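Local coordinates for ribose-phosphate pyrophosphokinase (Sulfolobus solfataricus, PDB 4TWB), which catalyses the magnesium-dependent transfer of the pyrophosphoryl group of ATP to the 1-hydroxyl of ribose 5-phosphate, giving PRPP and AMP, at residues Gln54-Pro59 against Tyr88-Arg93; Val213-Ile218 against Thr241-His246; Ile218-Gly223 against His246-Gly251; Thr224-Thr229 against Glu255-Val260. All coordinates share one frame; numbering follows the deposited sequence.

Interaction 1 (Gln54-Pro59 against Tyr88-Arg93). With AMP (adenosine monophosphate), chain G.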
loop_
_atom_site.group_PDB
_atom_site.type_symbol
_atom_site.label_atom_id
_atom_site.label_comp_id
_atom_site.label_asym_id
_atom_site.label_seq_id
_atom_site.Cartn_x
_atom_site.Cartn_y
_atom_site.Cartn_z
ATOM N N GLN A 54 -11.548 9.757 1.960
ATOM C CA GLN A 54 -10.466 8.827 2.285
ATOM C C GLN A 54 -9.205 9.617 2.550
ATOM O O GLN A 54 -8.640 10.193 1.629
ATOM C CB GLN A 54 -10.166 7.877 1.117
ATOM C CG GLN A 54 -10.612 6.451 1.324
ATOM C CD GLN A 54 -9.903 5.761 2.468
ATOM O OE1 GLN A 54 -10.452 5.629 3.555
ATOM N NE2 GLN A 54 -8.686 5.317 2.231
ATOM N N THR A 55 -8.745 9.648 3.790
ATOM C CA THR A 55 -7.461 10.268 4.049
ATOM C C THR A 55 -6.411 9.194 3.898
ATOM O O THR A 55 -6.730 8.016 3.957
ATOM C CB THR A 55 -7.381 10.898 5.444
ATOM O OG1 THR A 55 -6.283 11.814 5.483
ATOM C CG2 THR A 55 -7.179 9.845 6.498
ATOM N N THR A 56 -5.162 9.590 3.688
ATOM C CA THR A 56 -4.110 8.612 3.470
ATOM C C THR A 56 -2.960 8.752 4.457
ATOM O O THR A 56 -1.802 8.539 4.099
ATOM C CB THR A 56 -3.594 8.626 2.010
ATOM O OG1 THR A 56 -2.977 9.885 1.720
ATOM C CG2 THR A 56 -4.744 8.388 1.037
ATOM N N ASP A 57 -3.287 9.092 5.704
ATOM C CA ASP A 57 -2.312 9.038 6.796
ATOM C C ASP A 57 -1.856 7.596 7.081
ATOM O O ASP A 57 -2.310 6.660 6.425
ATOM C CB ASP A 57 -2.861 9.699 8.071
ATOM C CG ASP A 57 -4.115 9.030 8.596
ATOM O OD1 ASP A 57 -4.390 9.150 9.811
ATOM O OD2 ASP A 57 -4.832 8.389 7.808
ATOM N N TYR A 58 -0.973 7.414 8.061
ATOM C CA TYR A 58 -0.451 6.077 8.361
ATOM C C TYR A 58 -1.555 5.068 8.692
ATOM O O TYR A 58 -2.408 5.335 9.537
ATOM C CB TYR A 58 0.572 6.117 9.502
ATOM C CG TYR A 58 1.216 4.768 9.767
ATOM C CD1 TYR A 58 2.400 4.398 9.130
ATOM C CD2 TYR A 58 0.626 3.857 10.635
ATOM C CE1 TYR A 58 2.981 3.170 9.366
ATOM C CE2 TYR A 58 1.194 2.617 10.873
ATOM C CZ TYR A 58 2.373 2.273 10.235
ATOM O OH TYR A 58 2.942 1.032 10.471
ATOM N N PRO A 59 -1.532 3.893 8.039
ATOM C CA PRO A 59 -0.542 3.434 7.058
ATOM C C PRO A 59 -0.838 3.949 5.652
ATOM O O PRO A 59 -1.896 3.638 5.086
ATOM C CB PRO A 59 -0.715 1.905 7.076
ATOM C CG PRO A 59 -1.775 1.608 8.110
ATOM C CD PRO A 59 -2.543 2.857 8.297
ATOM N N TYR A 88 -5.360 14.333 4.014
ATOM C CA TYR A 88 -3.909 14.274 3.897
ATOM C C TYR A 88 -3.520 13.367 2.729
ATOM O O TYR A 88 -3.788 12.169 2.756
ATOM C CB TYR A 88 -3.262 13.778 5.193
ATOM C CG TYR A 88 -1.770 13.557 5.053
ATOM C CD1 TYR A 88 -0.904 14.630 4.867
ATOM C CD2 TYR A 88 -1.227 12.276 5.087
ATOM C CE1 TYR A 88 0.465 14.434 4.727
ATOM C CE2 TYR A 88 0.140 12.068 4.944
ATOM C CZ TYR A 88 0.981 13.152 4.766
ATOM O OH TYR A 88 2.337 12.952 4.624
ATOM N N LEU A 89 -2.902 13.942 1.706
ATOM C CA LEU A 89 -2.440 13.174 0.566
ATOM C C LEU A 89 -1.004 12.699 0.800
ATOM O O LEU A 89 -0.100 13.508 0.969
ATOM C CB LEU A 89 -2.522 14.023 -0.702
ATOM C CG LEU A 89 -2.061 13.326 -1.984
ATOM C CD1 LEU A 89 -2.772 11.997 -2.157
ATOM C CD2 LEU A 89 -2.291 14.215 -3.189
ATOM N N ALA A 90 -0.791 11.386 0.808
ATOM C CA ALA A 90 0.538 10.828 1.080
ATOM C C ALA A 90 1.481 10.985 -0.109
ATOM O O ALA A 90 1.051 11.221 -1.223
ATOM C CB ALA A 90 0.438 9.357 1.504
ATOM N N TYR A 91 2.773 10.868 0.141
ATOM C CA TYR A 91 3.789 11.033 -0.893
ATOM C C TYR A 91 3.809 12.447 -1.466
ATOM O O TYR A 91 4.162 12.660 -2.625
ATOM C CB TYR A 91 3.656 9.940 -1.972
ATOM C CG TYR A 91 4.020 8.574 -1.418
ATOM C CD1 TYR A 91 5.337 8.121 -1.438
ATOM C CD2 TYR A 91 3.054 7.763 -0.817
ATOM C CE1 TYR A 91 5.688 6.882 -0.899
ATOM C CE2 TYR A 91 3.390 6.523 -0.274
ATOM C CZ TYR A 91 4.711 6.091 -0.320
ATOM O OH TYR A 91 5.052 4.878 0.220
ATOM N N SER A 92 3.445 13.415 -0.632
ATOM C CA SER A 92 3.410 14.809 -1.057
ATOM C C SER A 92 4.782 15.433 -0.946
ATOM O O SER A 92 5.144 16.300 -1.742
ATOM C CB SER A 92 2.413 15.595 -0.221
ATOM O OG SER A 92 1.110 15.174 -0.538
ATOM N N ARG A 93 5.553 14.992 0.041
ATOM C CA ARG A 93 6.885 15.544 0.232
ATOM C C ARG A 93 7.785 15.219 -0.964
ATOM O O ARG A 93 8.798 15.882 -1.188
ATOM C CB ARG A 93 7.478 15.033 1.539
ATOM C CG ARG A 93 6.837 15.624 2.799
ATOM C CD ARG A 93 6.486 14.526 3.812
ATOM N NE ARG A 93 6.977 14.777 5.175
ATOM C CZ ARG A 93 8.091 15.449 5.483
ATOM N NH1 ARG A 93 8.879 15.955 4.534
ATOM N NH2 ARG A 93 8.428 15.610 6.758
HETATM P P AMP G . 10.775 18.969 2.374
HETATM O O1P AMP G . 10.882 20.469 2.538
HETATM O O2P AMP G . 10.607 18.197 3.667
HETATM O O3P AMP G . 9.854 18.544 1.251
HETATM O "O5'" AMP G . 12.233 18.538 1.843
HETATM C "C5'" AMP G . 12.357 17.747 0.663
HETATM C "C4'" AMP G . 13.190 16.506 0.963
HETATM O "O4'" AMP G . 12.466 15.635 1.846
HETATM C "C3'" AMP G . 13.504 15.730 -0.311
HETATM O "O3'" AMP G . 14.925 15.665 -0.501
HETATM C "C2'" AMP G . 12.885 14.351 -0.113
HETATM O "O2'" AMP G . 13.751 13.284 -0.537
HETATM C "C1'" AMP G . 12.555 14.285 1.379
HETATM N N9 AMP G . 11.305 13.508 1.635
HETATM C C8 AMP G . 10.398 13.109 0.708
HETATM N N7 AMP G . 9.380 12.406 1.272
HETATM C C5 AMP G . 9.643 12.332 2.595
HETATM C C6 AMP G . 8.988 11.728 3.781
HETATM N N6 AMP G . 7.821 11.053 3.646
HETATM N N1 AMP G . 9.584 11.882 4.996
HETATM C C2 AMP G . 10.742 12.565 5.138
HETATM N N3 AMP G . 11.403 13.139 4.109
HETATM C C4 AMP G . 10.914 13.052 2.835
#
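Thr55 and Thr56 hold Tyr88 and Ala90 at the start of the loop that carries Arg93 of the ATP site. Just beyond the ends of two neighbouring parallel strands, two threonine hydroxyls and one backbone N-H join the loops. Thr56 OG1 lies between its own backbone N and carbonyl carbon (chi1 64°), which lets it donate to Tyr88 O at 2.6 Å. The same hydroxyl accepts from Ala90 N at 2.8 Å. Thr56 N also reaches Tyr88 O, at 3.1 Å and in the carbonyl plane, while the hydroxyl comes in tilted 15° from that plane; one carbonyl is thus gripped twice by one residue. Thr55 OG1, anti to its backbone N, accepts from Tyr88 N at 3.1 Å and is further tied to Thr270 O. The Tyr88 ring turns its edge to Asp57, CD2 lying 3.8 Å from Asp57 CA, and Ala90 CB points at the opposite segment and touches Thr56 OG1 at 3.5 Å. Farther along, Arg93 presents one face of its guanidinium to N1 of the adenine, and a weak bond runs from Arg93 NH1 to AMP O2P at 3.0 Å. Leu64 of helix 60-76 covers Thr56, Ile106 and Leu110 of helix 105-114 cover Leu89, and Glu36 of the second subunit packs on Tyr88 and Ala90; the contact thus lies where strands 49-53 and 81-86 give way to loops, between two helices and the dimer partner.

Interaction 2 (Val213-Ile218 against Thr241-His246)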
loop_
_atom_site.group_PDB
_atom_site.type_symbol
_atom_site.label_atom_id
_atom_site.label_comp_id
_atom_site.label_asym_id
_atom_site.label_seq_id
_atom_site.Cartn_x
_atom_site.Cartn_y
_atom_site.Cartn_z
ATOM N N VAL A 213 3.787 31.637 17.882
ATOM C CA VAL A 213 3.156 30.453 17.315
ATOM C C VAL A 213 3.878 30.093 16.031
ATOM O O VAL A 213 3.869 30.859 15.067
ATOM C CB VAL A 213 1.685 30.695 16.972
ATOM C CG1 VAL A 213 1.040 29.419 16.477
ATOM C CG2 VAL A 213 0.954 31.219 18.178
ATOM N N ILE A 214 4.523 28.934 16.022
ATOM C CA ILE A 214 5.240 28.475 14.836
ATOM C C ILE A 214 4.363 27.571 13.974
ATOM O O ILE A 214 3.941 26.498 14.414
ATOM C CB ILE A 214 6.521 27.728 15.205
ATOM C CG1 ILE A 214 7.290 28.507 16.268
ATOM C CG2 ILE A 214 7.378 27.529 13.972
ATOM C CD1 ILE A 214 8.637 27.930 16.602
ATOM N N ILE A 215 4.106 28.016 12.745
ATOM C CA ILE A 215 3.168 27.344 11.851
ATOM C C ILE A 215 3.834 26.723 10.614
ATOM O O ILE A 215 4.547 27.398 9.870
ATOM C CB ILE A 215 2.065 28.312 11.382
ATOM C CG1 ILE A 215 1.374 28.944 12.582
ATOM C CG2 ILE A 215 1.042 27.590 10.530
ATOM C CD1 ILE A 215 0.257 29.892 12.200
ATOM N N ASP A 216 3.587 25.435 10.399
ATOM C CA ASP A 216 4.077 24.738 9.207
ATOM C C ASP A 216 2.960 23.864 8.646
ATOM O O ASP A 216 1.951 23.621 9.320
ATOM C CB ASP A 216 5.316 23.887 9.534
ATOM C CG ASP A 216 6.330 23.855 8.394
ATOM O OD1 ASP A 216 7.452 23.343 8.602
ATOM O OD2 ASP A 216 6.005 24.341 7.288
ATOM N N ASP A 217 3.128 23.397 7.413
ATOM C CA ASP A 217 2.128 22.517 6.819
ATOM C C ASP A 217 2.145 21.151 7.494
ATOM O O ASP A 217 1.100 20.617 7.862
ATOM C CB ASP A 217 2.293 22.399 5.298
ATOM C CG ASP A 217 3.560 21.661 4.888
ATOM O OD1 ASP A 217 4.610 21.892 5.535
ATOM O OD2 ASP A 217 3.497 20.867 3.906
ATOM N N ILE A 218 3.340 20.604 7.680
ATOM C CA ILE A 218 3.491 19.276 8.261
ATOM C C ILE A 218 4.478 19.268 9.430
ATOM O O ILE A 218 5.482 19.978 9.417
ATOM C CB ILE A 218 4.007 18.284 7.201
ATOM C CG1 ILE A 218 3.053 18.222 6.011
ATOM C CG2 ILE A 218 4.218 16.899 7.807
ATOM C CD1 ILE A 218 3.629 17.499 4.847
ATOM N N THR A 241 4.240 28.128 20.903
ATOM C CA THR A 241 3.235 27.144 20.547
ATOM C C THR A 241 3.522 26.699 19.120
ATOM O O THR A 241 4.012 27.482 18.310
ATOM C CB THR A 241 1.820 27.727 20.634
ATOM O OG1 THR A 241 1.516 28.053 21.992
ATOM C CG2 THR A 241 0.804 26.726 20.142
ATOM N N ALA A 242 3.245 25.436 18.815
ATOM C CA ALA A 242 3.460 24.924 17.469
ATOM C C ALA A 242 2.147 24.484 16.837
ATOM O O ALA A 242 1.301 23.886 17.498
ATOM C CB ALA A 242 4.466 23.790 17.474
ATOM N N ALA A 243 1.981 24.797 15.557
ATOM C CA ALA A 243 0.760 24.473 14.838
ATOM C C ALA A 243 1.062 23.973 13.430
ATOM O O ALA A 243 1.904 24.521 12.731
ATOM C CB ALA A 243 -0.159 25.689 14.780
ATOM N N ALA A 244 0.374 22.924 13.018
ATOM C CA ALA A 244 0.463 22.470 11.639
ATOM C C ALA A 244 -0.874 21.896 11.198
ATOM O O ALA A 244 -1.683 21.466 12.024
ATOM C CB ALA A 244 1.553 21.440 11.495
ATOM N N ILE A 245 -1.116 21.891 9.900
ATOM C CA ILE A 245 -2.321 21.253 9.385
ATOM C C ILE A 245 -2.241 19.716 9.570
ATOM O O ILE A 245 -3.157 19.089 10.118
ATOM C CB ILE A 245 -2.581 21.634 7.905
ATOM C CG1 ILE A 245 -2.951 23.113 7.787
ATOM C CG2 ILE A 245 -3.682 20.778 7.314
ATOM C CD1 ILE A 245 -1.762 24.080 7.846
ATOM N N HIS A 246 -1.124 19.129 9.143
ATOM C CA HIS A 246 -0.906 17.695 9.250
ATOM C C HIS A 246 0.083 17.357 10.354
ATOM O O HIS A 246 1.287 17.564 10.202
ATOM C CB HIS A 246 -0.407 17.135 7.915
ATOM C CG HIS A 246 -1.223 17.572 6.742
ATOM N ND1 HIS A 246 -2.537 17.191 6.569
ATOM C CD2 HIS A 246 -0.918 18.373 5.692
ATOM C CE1 HIS A 246 -3.003 17.732 5.457
ATOM N NE2 HIS A 246 -2.041 18.459 4.908
#
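Val213-Asp216 and Thr241-Ala244 belong to adjacent parallel strands in the interior of the six-stranded sheet of the phosphoribosyltransferase domain, joined by the beta-alpha-beta crossover that runs through helix 223-233. Their backbones bond in the staggered parallel pattern: Ile214 N donates to Thr241 O at 2.8 Å, Ala243 N to Ile214 O, and Asp216 N to Ala243 O. Both chains then turn a corner, at Asp217 and Ile245, and pairing resumes in His246 N to Asp217 O, a nearly straight bond (173°) of 3.0 Å. On the face that carries Val213, Ile215, Thr241 and Ala243, the Ala243 methyl lies near both larger neighbours. Val213 CG1, anti to the backbone N (chi1 -176°), comes within 4.3 Å of Ala243 CB, and Ile215 CG1 within 4.2 Å of the same methyl. Ile214 and Ala242 project to the other face, under helix 223-233. Past the corner, Ile218 CG1 meets the His246 ring at its edge, 4.0 Å from CD2, while Ile245 CG2 sits over the centre of one ring face. Hydrogen bonds between ND1 and Thr270 OG1, and between NE2 and the carbonyls of Val124 and Glu125, hold that ring. Strand pairing thus occupies the backbone and brings two acids to the region where the strand turns its corner: Asp216, predicted to bind ribose 5-phosphate, accepts from Asp217 N through OD2, and Asp217 OD2 is bonded to His127, a predicted magnesium ligand, which it would help to orient.

Interaction 3 (Ile218-Gly223 against His246-Gly251). With SO4 (sulfate ion), chain H.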
loop_
_atom_site.group_PDB
_atom_site.type_symbol
_atom_site.label_atom_id
_atom_site.label_comp_id
_atom_site.label_asym_id
_atom_site.label_seq_id
_atom_site.Cartn_x
_atom_site.Cartn_y
_atom_site.Cartn_z
ATOM N N ILE A 218 3.340 20.604 7.680
ATOM C CA ILE A 218 3.491 19.276 8.261
ATOM C C ILE A 218 4.478 19.268 9.430
ATOM O O ILE A 218 5.482 19.978 9.417
ATOM C CB ILE A 218 4.007 18.284 7.201
ATOM C CG1 ILE A 218 3.053 18.222 6.011
ATOM C CG2 ILE A 218 4.218 16.899 7.807
ATOM C CD1 ILE A 218 3.629 17.499 4.847
ATOM N N ILE A 219 4.197 18.463 10.445
ATOM C CA ILE A 219 5.185 18.207 11.487
ATOM C C ILE A 219 5.376 16.695 11.661
ATOM O O ILE A 219 4.474 15.987 12.119
ATOM C CB ILE A 219 4.802 18.878 12.820
ATOM C CG1 ILE A 219 4.890 20.398 12.690
ATOM C CG2 ILE A 219 5.726 18.431 13.929
ATOM C CD1 ILE A 219 4.408 21.132 13.920
ATOM N N SER A 220 6.548 16.206 11.262
ATOM C CA SER A 220 6.863 14.777 11.324
ATOM C C SER A 220 7.744 14.454 12.515
ATOM O O SER A 220 7.262 14.016 13.555
ATOM C CB SER A 220 7.573 14.316 10.052
ATOM O OG SER A 220 6.660 14.135 8.989
ATOM N N THR A 221 9.045 14.651 12.339
ATOM C CA THR A 221 10.005 14.421 13.400
ATOM C C THR A 221 9.926 15.585 14.381
ATOM O O THR A 221 10.032 15.404 15.596
ATOM C CB THR A 221 11.443 14.308 12.849
ATOM O OG1 THR A 221 11.852 15.564 12.298
ATOM C CG2 THR A 221 11.528 13.255 11.770
ATOM N N GLY A 222 9.718 16.779 13.833
ATOM C CA GLY A 222 9.619 17.987 14.626
ATOM C C GLY A 222 10.932 18.747 14.639
ATOM O O GLY A 222 11.123 19.662 15.430
ATOM N N GLY A 223 11.839 18.360 13.751
ATOM C CA GLY A 223 13.162 18.952 13.693
ATOM C C GLY A 223 13.171 20.431 13.361
ATOM O O GLY A 223 13.878 21.209 14.004
ATOM N N HIS A 246 -1.124 19.129 9.143
ATOM C CA HIS A 246 -0.906 17.695 9.250
ATOM C C HIS A 246 0.083 17.357 10.354
ATOM O O HIS A 246 1.287 17.564 10.202
ATOM C CB HIS A 246 -0.407 17.135 7.915
ATOM C CG HIS A 246 -1.223 17.572 6.742
ATOM N ND1 HIS A 246 -2.537 17.191 6.569
ATOM C CD2 HIS A 246 -0.918 18.373 5.692
ATOM C CE1 HIS A 246 -3.003 17.732 5.457
ATOM N NE2 HIS A 246 -2.041 18.459 4.908
ATOM N N LEU A 247 -0.422 16.832 11.466
ATOM C CA LEU A 247 0.445 16.450 12.581
ATOM C C LEU A 247 0.813 14.969 12.562
ATOM O O LEU A 247 0.219 14.175 13.293
ATOM C CB LEU A 247 -0.223 16.782 13.910
ATOM C CG LEU A 247 0.024 18.148 14.539
ATOM C CD1 LEU A 247 -0.532 18.180 15.949
ATOM C CD2 LEU A 247 1.509 18.451 14.549
ATOM N N LEU A 248 1.787 14.599 11.733
ATOM C CA LEU A 248 2.251 13.207 11.651
ATOM C C LEU A 248 3.363 12.961 12.661
ATOM O O LEU A 248 4.506 12.712 12.277
ATOM C CB LEU A 248 2.818 12.899 10.260
ATOM C CG LEU A 248 2.137 13.448 9.007
ATOM C CD1 LEU A 248 3.068 13.327 7.821
ATOM C CD2 LEU A 248 0.833 12.717 8.755
ATOM N N LEU A 249 3.050 13.031 13.947
ATOM C CA LEU A 249 4.103 13.009 14.951
ATOM C C LEU A 249 4.795 11.656 15.001
ATOM O O LEU A 249 4.176 10.637 15.302
ATOM C CB LEU A 249 3.546 13.403 16.312
ATOM C CG LEU A 249 3.041 14.844 16.356
ATOM C CD1 LEU A 249 2.274 15.098 17.648
ATOM C CD2 LEU A 249 4.194 15.819 16.194
ATOM N N VAL A 250 6.091 11.670 14.718
ATOM C CA VAL A 250 6.847 10.451 14.493
ATOM C C VAL A 250 7.828 10.109 15.606
ATOM O O VAL A 250 8.851 10.774 15.771
ATOM C CB VAL A 250 7.588 10.522 13.140
ATOM C CG1 VAL A 250 8.821 9.646 13.151
ATOM C CG2 VAL A 250 6.652 10.120 12.020
ATOM N N GLY A 251 7.512 9.052 16.351
ATOM C CA GLY A 251 8.400 8.545 17.384
ATOM C C GLY A 251 8.613 9.529 18.520
ATOM O O GLY A 251 7.742 9.698 19.381
HETATM S S SO4 H . 10.013 17.514 9.948
HETATM O O1 SO4 H . 11.263 18.028 10.495
HETATM O O2 SO4 H . 9.663 18.261 8.742
HETATM O O3 SO4 H . 8.955 17.670 10.945
HETATM O O4 SO4 H . 10.190 16.092 9.614
#
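Ile218-Thr221 runs beside His246-Val250 within the PRPP-binding motif, whose Ser220-Thr224 loop binds ribose 5-phosphate and leads through N-cap Gly222 into helix 223-233. The packed part is largely apolar. Ile219 lies alongside both Leu247 and Leu249, pointing the same way: Leu247 CD2 touches Ile219 CB at 3.7 Å, and Leu249 CD2 touches Ile219 CG2 at 3.8 Å. Ile218 and Leu248 cross at a slant, CG2 of the isoleucine touching CD1 of the leucine at 3.8 Å. Ile219 N donates to His246 O at 3.1 Å; Leu248 is the centre of an inverse gamma turn. Val250, its CB pointing toward the other segment, closes this part, its N meeting Ser220 O at 2.9 Å from above the carbonyl plane. The loose side is formed by Thr221, at the margin of the contact, and by the exposed, poorly ordered Gly251. Three backbone N-H groups of the loop, of Ser220, Thr221 and Gly222, hold a sulfate, consistent with a phosphate-binding site: Ser220 N and Gly222 N both donate to O3, the former at 2.8 Å, and Thr221 N donates to O4. The nearby helix N terminus would add favourable electrostatics. Ser220 OG is bonded to Arg93 of the ATP site. Thr221 OG1, set between its backbone N and carbonyl carbon (chi1 66°), accepts from Gly223 N at 3.2 Å and closes an ST turn.

Interaction 4 (Thr224-Thr229 against Glu255-Val260). With SO4 (sulfate ion), chain H.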
loop_
_atom_site.group_PDB
_atom_site.type_symbol
_atom_site.label_atom_id
_atom_site.label_comp_id
_atom_site.label_asym_id
_atom_site.label_seq_id
_atom_site.Cartn_x
_atom_site.Cartn_y
_atom_site.Cartn_z
ATOM N N THR A 224 12.388 20.830 12.361
ATOM C CA THR A 224 12.381 22.219 11.921
ATOM C C THR A 224 11.762 23.082 13.008
ATOM O O THR A 224 12.196 24.207 13.252
ATOM C CB THR A 224 11.591 22.405 10.604
ATOM O OG1 THR A 224 11.269 21.128 10.037
ATOM C CG2 THR A 224 12.402 23.219 9.603
ATOM N N ILE A 225 10.746 22.538 13.666
ATOM C CA ILE A 225 10.031 23.237 14.728
ATOM C C ILE A 225 10.899 23.409 15.968
ATOM O O ILE A 225 10.776 24.397 16.688
ATOM C CB ILE A 225 8.731 22.487 15.098
ATOM C CG1 ILE A 225 7.804 22.390 13.877
ATOM C CG2 ILE A 225 8.024 23.144 16.279
ATOM C CD1 ILE A 225 7.367 23.738 13.324
ATOM N N VAL A 226 11.786 22.451 16.214
ATOM C CA VAL A 226 12.675 22.527 17.369
ATOM C C VAL A 226 13.757 23.583 17.181
ATOM O O VAL A 226 14.006 24.376 18.071
ATOM C CB VAL A 226 13.331 21.176 17.696
ATOM C CG1 VAL A 226 14.553 21.383 18.563
ATOM C CG2 VAL A 226 12.339 20.263 18.391
ATOM N N GLN A 227 14.403 23.589 16.025
ATOM C CA GLN A 227 15.384 24.631 15.727
ATOM C C GLN A 227 14.752 26.010 15.770
ATOM O O GLN A 227 15.395 26.975 16.167
ATOM C CB GLN A 227 16.038 24.411 14.365
ATOM C CG GLN A 227 17.001 23.240 14.337
ATOM C CD GLN A 227 17.912 23.273 13.127
ATOM O OE1 GLN A 227 18.000 24.289 12.433
ATOM N NE2 GLN A 227 18.597 22.162 12.868
ATOM N N ALA A 228 13.491 26.105 15.363
ATOM C CA ALA A 228 12.785 27.384 15.380
ATOM C C ALA A 228 12.377 27.800 16.792
ATOM O O ALA A 228 12.322 28.979 17.090
ATOM C CB ALA A 228 11.578 27.334 14.477
ATOM N N THR A 229 12.088 26.833 17.660
ATOM C CA THR A 229 11.757 27.137 19.049
ATOM C C THR A 229 12.951 27.738 19.803
ATOM O O THR A 229 12.767 28.515 20.728
ATOM C CB THR A 229 11.209 25.897 19.782
ATOM O OG1 THR A 229 9.976 25.505 19.182
ATOM C CG2 THR A 229 10.954 26.195 21.234
ATOM N N GLU A 255 7.477 14.315 22.496
ATOM C CA GLU A 255 8.363 14.540 23.630
ATOM C C GLU A 255 9.534 15.457 23.269
ATOM O O GLU A 255 9.875 16.363 24.021
ATOM C CB GLU A 255 8.878 13.218 24.211
ATOM C CG GLU A 255 9.643 13.386 25.533
ATOM C CD GLU A 255 8.844 14.149 26.595
ATOM O OE1 GLU A 255 7.613 13.928 26.691
ATOM O OE2 GLU A 255 9.447 14.969 27.330
ATOM N N ARG A 256 10.146 15.216 22.117
ATOM C CA ARG A 256 11.256 16.039 21.652
ATOM C C ARG A 256 10.880 17.521 21.665
ATOM O O ARG A 256 11.745 18.386 21.815
ATOM C CB ARG A 256 11.690 15.602 20.247
ATOM C CG ARG A 256 12.996 16.211 19.733
ATOM C CD ARG A 256 13.357 15.671 18.334
ATOM N NE ARG A 256 13.570 14.215 18.345
ATOM C CZ ARG A 256 12.810 13.324 17.707
ATOM N NH1 ARG A 256 11.778 13.719 16.975
ATOM N NH2 ARG A 256 13.089 12.032 17.793
ATOM N N LEU A 257 9.587 17.808 21.522
ATOM C CA LEU A 257 9.091 19.185 21.515
ATOM C C LEU A 257 8.843 19.734 22.920
ATOM O O LEU A 257 9.225 20.858 23.221
ATOM C CB LEU A 257 7.824 19.315 20.660
ATOM C CG LEU A 257 8.031 19.287 19.140
ATOM C CD1 LEU A 257 6.705 19.309 18.415
ATOM C CD2 LEU A 257 8.900 20.431 18.667
ATOM N N ARG A 258 8.193 18.945 23.770
ATOM C CA ARG A 258 7.974 19.328 25.161
ATOM C C ARG A 258 9.296 19.680 25.835
ATOM O O ARG A 258 9.364 20.608 26.647
ATOM C CB ARG A 258 7.270 18.198 25.925
ATOM C CG ARG A 258 7.148 18.418 27.427
ATOM C CD ARG A 258 6.242 17.377 28.079
ATOM N NE ARG A 258 4.873 17.422 27.561
ATOM C CZ ARG A 258 4.279 16.431 26.897
ATOM N NH1 ARG A 258 4.921 15.290 26.669
ATOM N NH2 ARG A 258 3.031 16.575 26.466
ATOM N N GLU A 259 10.348 18.945 25.481
ATOM C CA GLU A 259 11.674 19.147 26.064
ATOM C C GLU A 259 12.273 20.519 25.736
ATOM O O GLU A 259 12.957 21.115 26.564
ATOM C CB GLU A 259 12.636 18.029 25.634
ATOM C CG GLU A 259 12.502 16.725 26.433
ATOM C CD GLU A 259 13.207 15.536 25.773
ATOM O OE1 GLU A 259 12.902 14.378 26.147
ATOM O OE2 GLU A 259 14.062 15.757 24.883
ATOM N N VAL A 260 12.021 21.012 24.528
ATOM C CA VAL A 260 12.500 22.328 24.112
ATOM C C VAL A 260 11.500 23.411 24.513
ATOM O O VAL A 260 11.686 24.588 24.207
ATOM C CB VAL A 260 12.773 22.381 22.598
ATOM C CG1 VAL A 260 13.417 23.690 22.214
ATOM C CG2 VAL A 260 13.679 21.241 22.199
HETATM S S SO4 H . 10.013 17.514 9.948
HETATM O O1 SO4 H . 11.263 18.028 10.495
HETATM O O2 SO4 H . 9.663 18.261 8.742
HETATM O O3 SO4 H . 8.955 17.670 10.945
HETATM O O4 SO4 H . 10.190 16.092 9.614
#
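Val226 and Leu257 bring together two helices of the phosphoribosyltransferase domain, segments 224-229 and 255-259, which run parallel to within 1° with their axes 10.0 Å apart. Both pack on the parallel sheet, Ile225 on Ile214 and Ala242, Leu257 on Leu265. Val226 carries the centre with both methyls. Its CG1, anti to the backbone N (chi1 161°), reaches Val260 CG2 at 3.7 Å, the two side chains crossing at about a right angle; its CG2 is directed to Leu257 CD2, at 3.5 Å. That same leucine methyl also meets Ile225 CG2 at 3.7 Å, so the branch tip of Leu257 serves two consecutive residues. Thr229 splits its two branches by chemistry. The hydroxyl turns back to its own helix, OG1 donating to Ile225 O at 2.8 Å, while Thr229 N reaches that oxygen from the opposite face of the carbonyl plane. The methyl CG2, anti to the backbone N, is left for Val260, meeting its CG1 at 3.6 Å and also its O. The charged tips lie off the seam: Arg258 NH1 pairs with Glu255 OE1 on its syn side, and Arg256 NH1 makes a weak bond to Thr221 O. Thr224, of the ribose 5-phosphate site, bonds weakly through OG1 to the sulfate, at 3.1 Å from its O1. With no hydrogen bond between them, the segments meet mainly through methyl groups, Val260 at the end of the second helix, and the one hydroxyl at the seam is satisfied inside its own helix.

How the interactions relate
From the N terminus, interaction 1 closes first, tying the loops after strands 49-53 and 81-86 in the N-terminal domain and closing a loop that holds helix 60-76 and strand 81-86. The other three come later in the chain, inside the phosphoribosyltransferase domain, and cross one another because their segments alternate. Interaction 2 pairs two strands, interaction 3 continues both chains past their corners and shares Ile218 and His246, and interaction 4 joins the helices that follow. Ile214 and Ala242 of interaction 2 pack against Ile225 of interaction 4, while the sulfate touches interactions 3 and 4. The two domains meet where Tyr88 abuts His246 and Arg93 probably hydrogen-bonds Ser220, bringing nucleotide and ribose-phosphate sites together.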